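Local coordinates for INSIG protein homolog (Mycobacterium vanbaalenii PYR-1, PDB 4XU6) that binds diacylglycerol in the membrane, where it assembles as a homotrimer of six-helix subunits related to the sterol-sensing Insig proteins, at residues 29-37 / 145-153; 105-116 / 162-173. One frame throughout, in Å; residues are numbered along the deposited sequence.

Interaction 1: 29-37 / 145-153. With BOG (octyl beta-D-glucopyranoside), chain C; TDA (N-tridecanoic acid), chain E.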
loop_
_atom_site.group_PDB
_atom_site.type_symbol
_atom_site.label_atom_id
_atom_site.label_comp_id
_atom_site.label_asym_id
_atom_site.label_seq_id
_atom_site.Cartn_x
_atom_site.Cartn_y
_atom_site.Cartn_z
ATOM N N THR A 29 -17.704 -1.344 -11.022
ATOM C CA THR A 29 -17.513 0.040 -10.604
ATOM C C THR A 29 -17.754 1.004 -11.758
ATOM O O THR A 29 -17.746 2.217 -11.562
ATOM C CB THR A 29 -16.079 0.306 -10.091
ATOM O OG1 THR A 29 -15.146 -0.065 -11.110
ATOM C CG2 THR A 29 -15.793 -0.477 -8.826
ATOM N N GLY A 30 -17.937 0.472 -12.964
ATOM C CA GLY A 30 -18.143 1.324 -14.127
ATOM C C GLY A 30 -16.862 1.880 -14.735
ATOM O O GLY A 30 -16.896 2.829 -15.528
ATOM N N THR A 31 -15.725 1.301 -14.364
ATOM C CA THR A 31 -14.448 1.704 -14.958
ATOM C C THR A 31 -14.473 1.372 -16.448
ATOM O O THR A 31 -13.991 2.145 -17.277
ATOM C CB THR A 31 -13.254 0.968 -14.298
ATOM O OG1 THR A 31 -13.238 1.235 -12.888
ATOM C CG2 THR A 31 -11.915 1.408 -14.920
ATOM N N THR A 32 -15.021 0.202 -16.773
ATOM C CA THR A 32 -15.179 -0.217 -18.161
ATOM C C THR A 32 -16.596 -0.722 -18.367
ATOM O O THR A 32 -17.304 -1.031 -17.394
ATOM C CB THR A 32 -14.213 -1.361 -18.549
ATOM O OG1 THR A 32 -14.417 -2.493 -17.681
ATOM C CG2 THR A 32 -12.748 -0.908 -18.470
ATOM N N VAL A 33 -17.004 -0.803 -19.634
ATOM C CA VAL A 33 -18.308 -1.353 -20.015
ATOM C C VAL A 33 -18.100 -2.176 -21.273
ATOM O O VAL A 33 -17.498 -1.684 -22.223
ATOM C CB VAL A 33 -19.311 -0.233 -20.392
ATOM C CG1 VAL A 33 -20.657 -0.837 -20.828
ATOM C CG2 VAL A 33 -19.508 0.743 -19.253
ATOM N N TYR A 34 -18.595 -3.412 -21.306
ATOM C CA TYR A 34 -18.493 -4.216 -22.523
ATOM C C TYR A 34 -19.653 -3.960 -23.497
ATOM O O TYR A 34 -20.776 -3.671 -23.081
ATOM C CB TYR A 34 -18.416 -5.705 -22.200
ATOM C CG TYR A 34 -17.060 -6.148 -21.690
ATOM C CD1 TYR A 34 -16.006 -6.357 -22.569
ATOM C CD2 TYR A 34 -16.841 -6.373 -20.333
ATOM C CE1 TYR A 34 -14.766 -6.761 -22.119
ATOM C CE2 TYR A 34 -15.593 -6.783 -19.865
ATOM C CZ TYR A 34 -14.561 -6.977 -20.771
ATOM O OH TYR A 34 -13.316 -7.388 -20.343
ATOM N N HIS A 35 -19.358 -4.057 -24.788
ATOM C CA HIS A 35 -20.373 -3.913 -25.832
ATOM C C HIS A 35 -20.260 -5.072 -26.812
ATOM O O HIS A 35 -20.159 -4.854 -28.021
ATOM C CB HIS A 35 -20.177 -2.601 -26.599
ATOM C CG HIS A 35 -20.221 -1.377 -25.736
ATOM N ND1 HIS A 35 -21.362 -0.965 -25.085
ATOM C CD2 HIS A 35 -19.262 -0.474 -25.426
ATOM C CE1 HIS A 35 -21.102 0.137 -24.402
ATOM N NE2 HIS A 35 -19.835 0.455 -24.592
ATOM N N THR A 36 -20.247 -6.298 -26.298
ATOM C CA THR A 36 -20.109 -7.477 -27.147
ATOM C C THR A 36 -21.036 -8.636 -26.731
ATOM O O THR A 36 -20.587 -9.698 -26.297
ATOM C CB THR A 36 -18.637 -7.938 -27.239
ATOM O OG1 THR A 36 -18.569 -9.151 -27.989
ATOM C CG2 THR A 36 -18.026 -8.146 -25.834
ATOM N N ASP A 37 -22.334 -8.436 -26.923
ATOM C CA ASP A 37 -23.353 -9.336 -26.383
ATOM C C ASP A 37 -23.366 -10.733 -27.020
ATOM O O ASP A 37 -23.909 -11.684 -26.450
ATOM C CB ASP A 37 -24.738 -8.693 -26.524
ATOM C CG ASP A 37 -24.879 -7.406 -25.726
ATOM O OD1 ASP A 37 -24.011 -7.119 -24.872
ATOM O OD2 ASP A 37 -25.873 -6.683 -25.944
ATOM N N LEU A 145 -12.496 -0.785 -32.033
ATOM C CA LEU A 145 -13.409 -1.737 -32.669
ATOM C C LEU A 145 -14.791 -1.770 -32.011
ATOM O O LEU A 145 -15.698 -2.435 -32.511
ATOM C CB LEU A 145 -12.811 -3.143 -32.684
ATOM C CG LEU A 145 -11.645 -3.403 -33.641
ATOM C CD1 LEU A 145 -11.017 -4.764 -33.365
ATOM C CD2 LEU A 145 -12.104 -3.310 -35.089
ATOM N N GLY A 146 -14.945 -1.071 -30.889
ATOM C CA GLY A 146 -16.231 -0.976 -30.217
ATOM C C GLY A 146 -16.551 -2.160 -29.315
ATOM O O GLY A 146 -17.694 -2.344 -28.889
ATOM N N VAL A 147 -15.535 -2.957 -29.006
ATOM C CA VAL A 147 -15.714 -4.164 -28.200
ATOM C C VAL A 147 -16.057 -3.829 -26.741
ATOM O O VAL A 147 -16.916 -4.473 -26.121
ATOM C CB VAL A 147 -14.456 -5.062 -28.266
ATOM C CG1 VAL A 147 -14.563 -6.226 -27.297
ATOM C CG2 VAL A 147 -14.243 -5.576 -29.682
ATOM N N PHE A 148 -15.372 -2.824 -26.199
ATOM C CA PHE A 148 -15.696 -2.285 -24.886
ATOM C C PHE A 148 -15.250 -0.834 -24.838
ATOM O O PHE A 148 -14.641 -0.345 -25.788
ATOM C CB PHE A 148 -15.066 -3.123 -23.752
ATOM C CG PHE A 148 -13.555 -2.994 -23.628
ATOM C CD1 PHE A 148 -12.712 -3.656 -24.508
ATOM C CD2 PHE A 148 -12.989 -2.254 -22.590
ATOM C CE1 PHE A 148 -11.322 -3.562 -24.386
ATOM C CE2 PHE A 148 -11.601 -2.150 -22.456
ATOM C CZ PHE A 148 -10.768 -2.801 -23.358
ATOM N N ALA A 149 -15.565 -0.132 -23.758
ATOM C CA ALA A 149 -15.101 1.240 -23.616
ATOM C C ALA A 149 -14.719 1.524 -22.171
ATOM O O ALA A 149 -15.213 0.863 -21.257
ATOM C CB ALA A 149 -16.171 2.222 -24.085
ATOM N N TYR A 150 -13.857 2.515 -21.971
ATOM C CA TYR A 150 -13.559 2.999 -20.626
ATOM C C TYR A 150 -14.521 4.113 -20.241
ATOM O O TYR A 150 -15.115 4.764 -21.103
ATOM C CB TYR A 150 -12.098 3.474 -20.520
ATOM C CG TYR A 150 -11.136 2.340 -20.252
ATOM C CD1 TYR A 150 -10.682 1.529 -21.288
ATOM C CD2 TYR A 150 -10.694 2.066 -18.958
ATOM C CE1 TYR A 150 -9.819 0.472 -21.041
ATOM C CE2 TYR A 150 -9.831 1.019 -18.703
ATOM C CZ TYR A 150 -9.393 0.224 -19.745
ATOM O OH TYR A 150 -8.539 -0.830 -19.500
ATOM N N HIS A 151 -14.700 4.301 -18.939
ATOM C CA HIS A 151 -15.430 5.448 -18.418
ATOM C C HIS A 151 -14.784 6.710 -18.989
ATOM O O HIS A 151 -13.570 6.751 -19.169
ATOM C CB HIS A 151 -15.345 5.456 -16.892
ATOM C CG HIS A 151 -16.265 6.438 -16.239
ATOM N ND1 HIS A 151 -15.914 7.753 -16.019
ATOM C CD2 HIS A 151 -17.521 6.296 -15.755
ATOM C CE1 HIS A 151 -16.917 8.380 -15.428
ATOM N NE2 HIS A 151 -17.903 7.520 -15.260
ATOM N N PRO A 152 -15.600 7.732 -19.312
ATOM C CA PRO A 152 -15.073 8.936 -19.971
ATOM C C PRO A 152 -14.028 9.677 -19.137
ATOM O O PRO A 152 -13.231 10.427 -19.694
ATOM C CB PRO A 152 -16.320 9.809 -20.162
ATOM C CG PRO A 152 -17.450 8.840 -20.207
ATOM C CD PRO A 152 -17.074 7.734 -19.253
ATOM N N ASP A 153 -14.021 9.472 -17.826
ATOM C CA ASP A 153 -12.996 10.098 -16.995
ATOM C C ASP A 153 -11.758 9.210 -16.802
ATOM O O ASP A 153 -10.858 9.547 -16.028
ATOM C CB ASP A 153 -13.584 10.573 -15.662
ATOM C CG ASP A 153 -14.503 11.777 -15.830
ATOM O OD1 ASP A 153 -14.300 12.540 -16.802
ATOM O OD2 ASP A 153 -15.423 11.956 -15.002
HETATM C C1 BOG C . -15.097 -12.821 -31.163
HETATM O O1 BOG C . -14.738 -14.116 -30.687
HETATM C C2 BOG C . -16.431 -12.890 -31.900
HETATM O O2 BOG C . -16.339 -13.825 -32.982
HETATM C C3 BOG C . -16.773 -11.504 -32.418
HETATM O O3 BOG C . -18.004 -11.530 -33.144
HETATM C C4 BOG C . -16.885 -10.569 -31.225
HETATM O O4 BOG C . -17.174 -9.241 -31.678
HETATM C C5 BOG C . -15.569 -10.565 -30.450
HETATM O O5 BOG C . -15.162 -11.890 -30.075
HETATM C C6 BOG C . -15.674 -9.685 -29.205
HETATM O O6 BOG C . -16.346 -10.392 -28.160
HETATM C "C1'" BOG C . -13.328 -14.251 -30.554
HETATM C "C2'" BOG C . -13.038 -15.612 -29.936
HETATM C "C3'" BOG C . -11.591 -16.005 -30.194
HETATM C "C4'" BOG C . -11.214 -17.257 -29.410
HETATM C "C5'" BOG C . -9.817 -17.094 -28.824
HETATM C "C6'" BOG C . -9.748 -15.777 -28.059
HETATM C "C7'" BOG C . -8.328 -15.378 -27.676
HETATM C "C8'" BOG C . -7.479 -16.591 -27.360
HETATM O O21 TDA E . -7.958 -3.111 -17.569
HETATM O O22 TDA E . -9.001 -4.218 -19.331
HETATM C C21 TDA E . -8.092 -4.230 -18.500
HETATM C C22 TDA E . -7.181 -5.418 -18.404
HETATM C C23 TDA E . -5.945 -5.113 -17.553
HETATM C C24 TDA E . -5.106 -6.370 -17.321
HETATM C C25 TDA E . -3.814 -6.046 -16.569
HETATM C C26 TDA E . -2.972 -7.291 -16.304
HETATM C C27 TDA E . -3.698 -8.156 -15.284
HETATM C C28 TDA E . -2.920 -9.403 -14.932
HETATM C C29 TDA E . -3.771 -10.291 -14.039
HETATM C C30 TDA E . -2.947 -11.506 -13.655
HETATM C C31 TDA E . -1.794 -11.087 -12.756
HETATM C C32 TDA E . -1.066 -12.306 -12.203
HETATM C C33 TDA E . 0.362 -11.955 -11.808
#
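T32 lays its methyl CG2 over one face of the Y150 ring, 3.6 Å from the ring centroid and 17° off its normal, a CH-pi contact between neighbours of a non-hydrogen-bonded pair. Two residues on, Y34 and F148 form the next non-hydrogen-bonded pair: both side chains lean the same way, Y34 CD1 meets F148 CB at 3.6 Å, and the ring planes are inclined at 45°. F148 reaches this place with CG between its own N and carbonyl carbon (chi1 71°), which carries the ring off toward helix 122-144.

Between these pairs, V33 and A149 exchange two backbone bonds, V33 N to A149 O and A149 N to V33 O, each 2.9 Å. Bonds from H151 N to T31 O and from H35 N to V147 O extend the two-stranded antiparallel sheet at its ends. Each strand follows a helix that ends in a Schellman motif, at G30 and at G146.

The face bearing T32, Y34, F148 and Y150 is turned to the helices. Y150 OH bonds to E139 and to the n-tridecanoic acid, lying 3.0 Å from its O21, while Y34 OH bonds to D23. Four backbone bonds thus hold the two short strands together, and the phenol of Y150, a residue of the diacylglycerol site, meets the carboxylate of the bound fatty acid, consistent with a role in holding the polar head of diacylglycerol.

Interaction 2: 105-116 / 162-173. Unlike the reference sequence in segment 105-116: A109 (reference Cys). With TDA (N-tridecanoic acid), chain E; TDA (N-tridecanoic acid), chain F.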
loop_
_atom_site.group_PDB
_atom_site.type_symbol
_atom_site.label_atom_id
_atom_site.label_comp_id
_atom_site.label_asym_id
_atom_site.label_seq_id
_atom_site.Cartn_x
_atom_site.Cartn_y
_atom_site.Cartn_z
ATOM N N THR A 105 -2.881 7.935 -11.922
ATOM C CA THR A 105 -1.786 7.317 -12.657
ATOM C C THR A 105 -0.496 7.265 -11.828
ATOM O O THR A 105 0.250 6.277 -11.878
ATOM C CB THR A 105 -1.547 8.042 -13.994
ATOM O OG1 THR A 105 -2.812 8.234 -14.652
ATOM C CG2 THR A 105 -0.625 7.226 -14.881
ATOM N N ALA A 106 -0.236 8.320 -11.060
ATOM C CA ALA A 106 0.960 8.347 -10.206
ATOM C C ALA A 106 0.891 7.262 -9.133
ATOM O O ALA A 106 1.905 6.634 -8.796
ATOM C CB ALA A 106 1.119 9.725 -9.562
ATOM N N LEU A 107 -0.307 7.034 -8.595
ATOM C CA LEU A 107 -0.463 6.024 -7.543
ATOM C C LEU A 107 -0.123 4.631 -8.086
ATOM O O LEU A 107 0.619 3.881 -7.461
ATOM C CB LEU A 107 -1.882 6.048 -6.966
ATOM C CG LEU A 107 -2.185 4.966 -5.925
ATOM C CD1 LEU A 107 -1.255 5.093 -4.719
ATOM C CD2 LEU A 107 -3.656 5.027 -5.486
ATOM N N VAL A 108 -0.659 4.302 -9.258
ATOM C CA VAL A 108 -0.392 3.016 -9.890
ATOM C C VAL A 108 1.087 2.880 -10.266
ATOM O O VAL A 108 1.693 1.826 -10.064
ATOM C CB VAL A 108 -1.298 2.801 -11.125
ATOM C CG1 VAL A 108 -1.038 1.425 -11.761
ATOM C CG2 VAL A 108 -2.760 2.934 -10.710
ATOM N N ALA A 109 1.675 3.948 -10.795
ATOM C CA ALA A 109 3.106 3.930 -11.104
ATOM C C ALA A 109 3.964 3.709 -9.857
ATOM O O ALA A 109 4.983 3.026 -9.914
ATOM C CB ALA A 109 3.529 5.210 -11.832
ATOM N N ALA A 110 3.568 4.295 -8.733
ATOM C CA ALA A 110 4.304 4.089 -7.482
ATOM C C ALA A 110 4.206 2.634 -7.042
ATOM O O ALA A 110 5.187 2.041 -6.624
ATOM C CB ALA A 110 3.784 5.023 -6.378
ATOM N N ALA A 111 3.010 2.063 -7.132
ATOM C CA ALA A 111 2.813 0.667 -6.754
ATOM C C ALA A 111 3.649 -0.245 -7.640
ATOM O O ALA A 111 4.261 -1.199 -7.162
ATOM C CB ALA A 111 1.330 0.294 -6.845
ATOM N N ALA A 112 3.692 0.062 -8.933
ATOM C CA ALA A 112 4.471 -0.734 -9.877
ATOM C C ALA A 112 5.978 -0.621 -9.625
ATOM O O ALA A 112 6.706 -1.610 -9.715
ATOM C CB ALA A 112 4.140 -0.321 -11.317
ATOM N N ALA A 113 6.446 0.587 -9.326
ATOM C CA ALA A 113 7.865 0.791 -9.031
ATOM C C ALA A 113 8.268 0.037 -7.770
ATOM O O ALA A 113 9.336 -0.582 -7.719
ATOM C CB ALA A 113 8.181 2.276 -8.884
ATOM N N ILE A 114 7.422 0.095 -6.745
ATOM C CA ILE A 114 7.733 -0.597 -5.496
ATOM C C ILE A 114 7.751 -2.113 -5.708
ATOM O O ILE A 114 8.645 -2.809 -5.216
ATOM C CB ILE A 114 6.766 -0.200 -4.373
ATOM C CG1 ILE A 114 7.068 1.234 -3.907
ATOM C CG2 ILE A 114 6.876 -1.167 -3.190
ATOM C CD1 ILE A 114 5.934 1.891 -3.123
ATOM N N THR A 115 6.774 -2.614 -6.458
ATOM C CA THR A 115 6.725 -4.040 -6.802
ATOM C C THR A 115 8.024 -4.487 -7.473
ATOM O O THR A 115 8.620 -5.494 -7.087
ATOM C CB THR A 115 5.513 -4.344 -7.724
ATOM O OG1 THR A 115 4.319 -3.936 -7.061
ATOM C CG2 THR A 115 5.415 -5.842 -8.037
ATOM N N TRP A 116 8.477 -3.722 -8.462
ATOM C CA TRP A 116 9.717 -4.056 -9.145
ATOM C C TRP A 116 10.942 -3.943 -8.224
ATOM O O TRP A 116 11.827 -4.807 -8.252
ATOM C CB TRP A 116 9.923 -3.198 -10.399
ATOM C CG TRP A 116 11.203 -3.575 -11.077
ATOM C CD1 TRP A 116 11.446 -4.702 -11.817
ATOM C CD2 TRP A 116 12.440 -2.857 -11.020
ATOM N NE1 TRP A 116 12.765 -4.720 -12.231
ATOM C CE2 TRP A 116 13.393 -3.595 -11.757
ATOM C CE3 TRP A 116 12.837 -1.661 -10.415
ATOM C CZ2 TRP A 116 14.718 -3.166 -11.912
ATOM C CZ3 TRP A 116 14.148 -1.232 -10.576
ATOM C CH2 TRP A 116 15.072 -1.984 -11.313
ATOM N N PRO A 162 -4.627 5.675 -18.801
ATOM C CA PRO A 162 -3.170 5.806 -18.669
ATOM C C PRO A 162 -2.586 4.855 -17.616
ATOM O O PRO A 162 -1.449 4.416 -17.780
ATOM C CB PRO A 162 -2.989 7.270 -18.253
ATOM C CG PRO A 162 -4.172 7.978 -18.915
ATOM C CD PRO A 162 -5.317 6.981 -18.792
ATOM N N PHE A 163 -3.358 4.518 -16.577
ATOM C CA PHE A 163 -2.865 3.602 -15.545
ATOM C C PHE A 163 -2.543 2.197 -16.065
ATOM O O PHE A 163 -1.871 1.434 -15.385
ATOM C CB PHE A 163 -3.774 3.545 -14.294
ATOM C CG PHE A 163 -5.153 2.941 -14.527
ATOM C CD1 PHE A 163 -5.308 1.589 -14.851
ATOM C CD2 PHE A 163 -6.289 3.716 -14.344
ATOM C CE1 PHE A 163 -6.582 1.038 -15.038
ATOM C CE2 PHE A 163 -7.570 3.180 -14.522
ATOM C CZ PHE A 163 -7.713 1.837 -14.869
ATOM N N LEU A 164 -3.029 1.855 -17.259
ATOM C CA LEU A 164 -2.709 0.552 -17.843
ATOM C C LEU A 164 -1.214 0.368 -18.024
ATOM O O LEU A 164 -0.705 -0.735 -17.883
ATOM C CB LEU A 164 -3.404 0.359 -19.193
ATOM C CG LEU A 164 -4.926 0.230 -19.128
ATOM C CD1 LEU A 164 -5.496 0.087 -20.541
ATOM C CD2 LEU A 164 -5.331 -0.959 -18.264
ATOM N N ALA A 165 -0.502 1.440 -18.349
ATOM C CA ALA A 165 0.929 1.287 -18.578
ATOM C C ALA A 165 1.669 0.760 -17.330
ATOM O O ALA A 165 2.337 -0.272 -17.410
ATOM C CB ALA A 165 1.560 2.584 -19.145
ATOM N N PRO A 166 1.534 1.442 -16.166
ATOM C CA PRO A 166 2.217 0.825 -15.019
ATOM C C PRO A 166 1.529 -0.449 -14.508
ATOM O O PRO A 166 2.200 -1.285 -13.907
ATOM C CB PRO A 166 2.181 1.926 -13.945
ATOM C CG PRO A 166 1.062 2.843 -14.345
ATOM C CD PRO A 166 1.059 2.805 -15.857
ATOM N N LEU A 167 0.225 -0.605 -14.733
ATOM C CA LEU A 167 -0.435 -1.838 -14.292
ATOM C C LEU A 167 0.110 -3.045 -15.055
ATOM O O LEU A 167 0.478 -4.045 -14.448
ATOM C CB LEU A 167 -1.966 -1.746 -14.416
ATOM C CG LEU A 167 -2.785 -2.999 -14.061
ATOM C CD1 LEU A 167 -2.521 -3.438 -12.630
ATOM C CD2 LEU A 167 -4.296 -2.747 -14.300
ATOM N N TYR A 168 0.170 -2.945 -16.381
ATOM C CA TYR A 168 0.733 -4.028 -17.190
ATOM C C TYR A 168 2.212 -4.235 -16.877
ATOM O O TYR A 168 2.691 -5.368 -16.843
ATOM C CB TYR A 168 0.538 -3.753 -18.690
ATOM C CG TYR A 168 -0.822 -4.170 -19.235
ATOM C CD1 TYR A 168 -1.143 -5.519 -19.383
ATOM C CD2 TYR A 168 -1.774 -3.222 -19.612
ATOM C CE1 TYR A 168 -2.383 -5.918 -19.885
ATOM C CE2 TYR A 168 -3.034 -3.614 -20.125
ATOM C CZ TYR A 168 -3.317 -4.975 -20.252
ATOM O OH TYR A 168 -4.539 -5.402 -20.749
ATOM N N PHE A 169 2.938 -3.146 -16.637
ATOM C CA PHE A 169 4.357 -3.279 -16.295
ATOM C C PHE A 169 4.547 -4.170 -15.061
ATOM O O PHE A 169 5.349 -5.096 -15.073
ATOM C CB PHE A 169 5.005 -1.908 -16.064
ATOM C CG PHE A 169 6.437 -1.999 -15.585
ATOM C CD1 PHE A 169 7.480 -2.154 -16.496
ATOM C CD2 PHE A 169 6.730 -1.974 -14.224
ATOM C CE1 PHE A 169 8.805 -2.258 -16.051
ATOM C CE2 PHE A 169 8.043 -2.069 -13.771
ATOM C CZ PHE A 169 9.083 -2.219 -14.686
ATOM N N ALA A 170 3.796 -3.886 -13.999
ATOM C CA ALA A 170 3.863 -4.684 -12.777
ATOM C C ALA A 170 3.470 -6.133 -13.047
ATOM O O ALA A 170 4.086 -7.048 -12.527
ATOM C CB ALA A 170 2.970 -4.076 -11.675
ATOM N N PHE A 171 2.432 -6.331 -13.853
ATOM C CA PHE A 171 2.036 -7.667 -14.298
ATOM C C PHE A 171 3.218 -8.416 -14.956
ATOM O O PHE A 171 3.529 -9.553 -14.584
ATOM C CB PHE A 171 0.818 -7.540 -15.238
ATOM C CG PHE A 171 0.496 -8.794 -16.030
ATOM C CD1 PHE A 171 0.392 -10.037 -15.411
ATOM C CD2 PHE A 171 0.272 -8.706 -17.398
ATOM C CE1 PHE A 171 0.087 -11.187 -16.156
ATOM C CE2 PHE A 171 -0.039 -9.840 -18.154
ATOM C CZ PHE A 171 -0.144 -11.073 -17.537
ATOM N N GLY A 172 3.884 -7.779 -15.914
ATOM C CA GLY A 172 5.032 -8.403 -16.563
ATOM C C GLY A 172 6.172 -8.762 -15.611
ATOM O O GLY A 172 6.766 -9.843 -15.704
ATOM N N VAL A 173 6.496 -7.854 -14.693
ATOM C CA VAL A 173 7.516 -8.140 -13.686
ATOM C C VAL A 173 7.178 -9.397 -12.874
ATOM O O VAL A 173 8.035 -10.259 -12.628
ATOM C CB VAL A 173 7.691 -6.945 -12.723
ATOM C CG1 VAL A 173 8.586 -7.329 -11.541
ATOM C CG2 VAL A 173 8.258 -5.744 -13.465
HETATM O O21 TDA E . -7.958 -3.111 -17.569
HETATM O O22 TDA E . -9.001 -4.218 -19.331
HETATM C C21 TDA E . -8.092 -4.230 -18.500
HETATM C C22 TDA E . -7.181 -5.418 -18.404
HETATM C C23 TDA E . -5.945 -5.113 -17.553
HETATM C C24 TDA E . -5.106 -6.370 -17.321
HETATM C C25 TDA E . -3.814 -6.046 -16.569
HETATM C C26 TDA E . -2.972 -7.291 -16.304
HETATM C C27 TDA E . -3.698 -8.156 -15.284
HETATM C C28 TDA E . -2.920 -9.403 -14.932
HETATM C C29 TDA E . -3.771 -10.291 -14.039
HETATM C C30 TDA E . -2.947 -11.506 -13.655
HETATM C C31 TDA E . -1.794 -11.087 -12.756
HETATM C C32 TDA E . -1.066 -12.306 -12.203
HETATM C C33 TDA E . 0.362 -11.955 -11.808
HETATM C C21 TDA F . -8.778 -6.565 -23.079
HETATM C C22 TDA F . -7.539 -7.157 -23.714
HETATM C C23 TDA F . -6.519 -7.583 -22.668
HETATM C C24 TDA F . -5.237 -8.051 -23.353
HETATM C C25 TDA F . -4.162 -8.438 -22.347
HETATM C C26 TDA F . -2.782 -8.505 -23.001
HETATM C C27 TDA F . -2.812 -9.392 -24.240
HETATM C C28 TDA F . -1.498 -9.312 -25.002
HETATM C C29 TDA F . -0.925 -10.709 -25.192
HETATM C C30 TDA F . -1.888 -11.581 -25.988
HETATM C C31 TDA F . -1.555 -13.053 -25.775
HETATM C C32 TDA F . -0.060 -13.303 -25.943
HETATM C C33 TDA F . 0.230 -14.786 -26.138
HETATM O O HOH W 1 -5.074 6.583 -15.402
#
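Two transmembrane helices running almost parallel, 101-119 and 164-184, pack here through alanines, a proline and larger apolar side chains, with segment axes 8.3 Å apart and crossing at 16°. P166 is the knob: its ring sits in a hole formed by T105, V108, A109 (cysteine in the reference sequence) and A112, with P166 CB 3.6 Å from A109 CA and P166 CG the same distance from V108 CG1. V108 holds CG1 anti to its N (chi1 -178°), which sends that methyl across the proline ring and leaves CG2 against F163 CB at 3.8 Å. A turn further on, A112 CB touches P166 O and meets A170 CB at 3.9 Å, methyl against methyl.

W116 closes the far end. Its CB lies at the edge of the F169 ring, 4.0 Å from CE2, and the indole CD1 meets V173 CG2 at 3.7 Å; the W116 side chain crosses V173 at about a right angle, while its NE1 bonds to D121 O. At the other end a water takes the F163 N-H and donates to T105 OG1, bridging T105 to the approach to helix 164-184; T105 OG1 also bonds to V101 O.

The reverse side of helix 164-184 faces the lipid: Y168 and F171 each lay a ring face along the n-tridecanoic acid chain, F171 CD1 coming within 3.4 Å of C28. L107, A110 and I114 pack on the third subunit. Helix 101-119 is thereby wedged between its own lipid-lining helix and a neighbouring subunit, close apolar packing with a proline knob, as in an alpha-helical membrane bundle.

From the N terminus, helix 5-29 runs into strand 32-34, and helices 48-64, 76-96, 101-119 and 122-144 follow before strand 148-150 closes the large loop of interaction 1. Helix 101-119 lies within that loop, yet its partner 164-184 comes after it, so interaction 2 closes a shorter loop and the two contacts cross along the chain. Their centres are 21 Å apart, but they meet where T31 CG2 touches F163 CZ and Y150 OH packs on L164 CD1. Both reach the same n-tridecanoic acid: 145-153 at its carboxylate, 162-173 mainly along its chain, tying the capping sheet to the helix bundle.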